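Local coordinates for protein bacteriocin (Pseudomonas syringae pv. tomato, PDB 4FZL) that is a colicin M-like bacteriocin that degrades the peptidoglycan precursor lipid II, probably to kill competing bacteria, and binds a calcium ion, at residues P111-I116 with E227-L232. Sequence-based numbering, arbitrary orientation.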
loop_
_atom_site.group_PDB
_atom_site.type_symbol
_atom_site.label_atom_id
_atom_site.label_comp_id
_atom_site.label_asym_id
_atom_site.label_seq_id
_atom_site.Cartn_x
_atom_site.Cartn_y
_atom_site.Cartn_z
ATOM N N PRO A 111 -12.774 4.903 -3.644
ATOM C CA PRO A 111 -11.975 4.328 -2.547
ATOM C C PRO A 111 -11.197 3.069 -2.964
ATOM O O PRO A 111 -11.632 2.368 -3.890
ATOM C CB PRO A 111 -13.027 3.937 -1.503
ATOM C CG PRO A 111 -14.307 4.559 -1.928
ATOM C CD PRO A 111 -14.213 4.837 -3.391
ATOM N N LEU A 112 -10.073 2.737 -2.279
ATOM C CA LEU A 112 -9.207 1.575 -2.551
ATOM C C LEU A 112 -9.185 0.874 -1.168
ATOM O O LEU A 112 -9.345 1.522 -0.092
ATOM C CB LEU A 112 -7.782 2.156 -2.992
ATOM C CG LEU A 112 -6.452 1.529 -3.110
ATOM C CD1 LEU A 112 -6.569 0.492 -4.188
ATOM C CD2 LEU A 112 -5.371 2.468 -3.591
ATOM N N THR A 113 -8.985 -0.435 -1.172
ATOM C CA THR A 113 -8.860 -1.237 0.049
ATOM C C THR A 113 -7.459 -1.685 0.267
ATOM O O THR A 113 -6.835 -2.160 -0.679
ATOM C CB THR A 113 -9.822 -2.419 0.027
ATOM O OG1 THR A 113 -11.150 -1.904 -0.126
ATOM C CG2 THR A 113 -9.677 -3.279 1.277
ATOM N N PHE A 114 -6.935 -1.517 1.479
ATOM C CA PHE A 114 -5.634 -1.982 1.889
ATOM C C PHE A 114 -5.862 -2.869 3.111
ATOM O O PHE A 114 -5.905 -2.392 4.196
ATOM C CB PHE A 114 -4.672 -0.841 2.235
ATOM C CG PHE A 114 -3.200 -1.213 2.209
ATOM C CD1 PHE A 114 -2.730 -2.495 2.176
ATOM C CD2 PHE A 114 -2.258 -0.240 2.259
ATOM C CE1 PHE A 114 -1.397 -2.782 2.132
ATOM C CE2 PHE A 114 -0.914 -0.506 2.287
ATOM C CZ PHE A 114 -0.482 -1.804 2.224
ATOM N N PRO A 115 -6.139 -4.160 2.892
ATOM C CA PRO A 115 -6.480 -5.013 4.057
ATOM C C PRO A 115 -5.437 -4.882 5.184
ATOM O O PRO A 115 -4.222 -4.908 4.894
ATOM C CB PRO A 115 -6.534 -6.420 3.466
ATOM C CG PRO A 115 -6.899 -6.135 2.005
ATOM C CD PRO A 115 -6.152 -4.906 1.618
ATOM N N ILE A 116 -5.893 -4.789 6.429
ATOM C CA ILE A 116 -4.907 -4.494 7.489
ATOM C C ILE A 116 -3.754 -5.517 7.542
ATOM O O ILE A 116 -2.624 -5.168 7.878
ATOM C CB ILE A 116 -5.664 -4.295 8.857
ATOM C CG1 ILE A 116 -4.802 -3.563 9.880
ATOM C CG2 ILE A 116 -6.144 -5.648 9.435
ATOM C CD1 ILE A 116 -5.542 -3.061 11.119
ATOM N N GLU A 227 -9.301 2.492 2.589
ATOM C CA GLU A 227 -9.948 1.750 3.663
ATOM C C GLU A 227 -9.031 0.681 4.132
ATOM O O GLU A 227 -8.406 0.022 3.291
ATOM C CB GLU A 227 -11.278 1.168 3.183
ATOM C CG GLU A 227 -12.201 2.235 2.722
ATOM C CD GLU A 227 -13.583 1.799 2.318
ATOM O OE1 GLU A 227 -13.878 0.605 2.311
ATOM O OE2 GLU A 227 -14.387 2.704 2.078
ATOM N N ILE A 228 -8.910 0.500 5.443
ATOM C CA ILE A 228 -7.914 -0.403 6.003
ATOM C C ILE A 228 -8.667 -1.409 6.936
ATOM O O ILE A 228 -8.579 -1.321 8.153
ATOM C CB ILE A 228 -6.804 0.314 6.765
ATOM C CG1 ILE A 228 -6.177 1.382 5.944
ATOM C CG2 ILE A 228 -5.768 -0.703 7.190
ATOM C CD1 ILE A 228 -5.098 2.237 6.660
ATOM N N PRO A 229 -9.486 -2.304 6.288
ATOM C CA PRO A 229 -10.405 -3.106 7.056
ATOM C C PRO A 229 -9.718 -4.249 7.773
ATOM O O PRO A 229 -8.646 -4.653 7.347
ATOM C CB PRO A 229 -11.395 -3.629 5.978
ATOM C CG PRO A 229 -10.475 -3.843 4.773
ATOM C CD PRO A 229 -9.566 -2.615 4.838
ATOM N N GLY A 230 -10.376 -4.792 8.824
ATOM C CA GLY A 230 -9.950 -6.004 9.491
ATOM C C GLY A 230 -9.374 -5.713 10.866
ATOM O O GLY A 230 -9.208 -4.590 11.269
ATOM N N SER A 231 -8.977 -6.755 11.544
ATOM C CA SER A 231 -8.376 -6.621 12.816
ATOM C C SER A 231 -7.238 -7.584 12.960
ATOM O O SER A 231 -7.241 -8.633 12.319
ATOM C CB SER A 231 -9.466 -6.793 13.885
ATOM O OG SER A 231 -9.923 -8.145 13.845
ATOM N N LEU A 232 -6.258 -7.175 13.758
ATOM C CA LEU A 232 -5.104 -7.983 14.073
ATOM C C LEU A 232 -5.184 -8.324 15.561
ATOM O O LEU A 232 -5.013 -7.423 16.420
ATOM C CB LEU A 232 -3.837 -7.236 13.846
ATOM C CG LEU A 232 -3.594 -6.846 12.388
ATOM C CD1 LEU A 232 -2.354 -5.922 12.305
ATOM C CD2 LEU A 232 -3.506 -8.097 11.527
HETATM O O HOH W 1 -12.662 -1.954 2.108
#
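Ile-116 lays its branched side chain against the loop from Ile-228 to Leu-232, and more of its surface is buried here than that of any other residue in the contact. With CG1 anti to the backbone N (chi1 -162°), CG2 is left between the backbone N and the carbonyl carbon, and it sits 3.5 Å from Gly-230 C. Gly-230, with no side chain and a positive phi of 108° that itself calls for glycine, lets the methyl come this close. CB of Ile-116 packs 4.0 Å from Ile-228 CG2, the two side chains crossing at about a right angle, whereas Leu-232 and Ile-116 meet tip to tip. Ala-192 of strand 184-197 touches both isoleucines.

Upstream, Glu-227 pairs with Thr-113 in a one-residue parallel bridge, the end of the pairing between strands 112-113 and 224-227. Its N donates to Leu-112 O and its O accepts from Phe-114 N at 2.8 Å, so both backbone polar groups of Glu-227 are used. The glutamate side chain runs extended beyond CG, and a water donates to OE1 while lying 2.7 Å from Thr-113 OG1, joining the two side chains that share this face. Thr-113 CG2, anti to its backbone N, rests on CG and CD of Pro-229 at 3.6 Å.

Pro-229 has no N-H to continue the pairing; Phe-114 O takes a CA-H...O contact from Ile-228 CA (3.4 Å), and the pattern resumes with Ile-116 N to Pro-229 O at 2.9 Å. Phe-114 and Ile-228 both touch Leu-165, a calcium ligand, and Ile-228 also approaches the ligand Asp-195. The arrangement is consistent with a second-shell part in shaping the calcium site: backbone bonds fix the two chains side by side, while the side chains of Phe-114 and Ile-228 pack against calcium-binding residues.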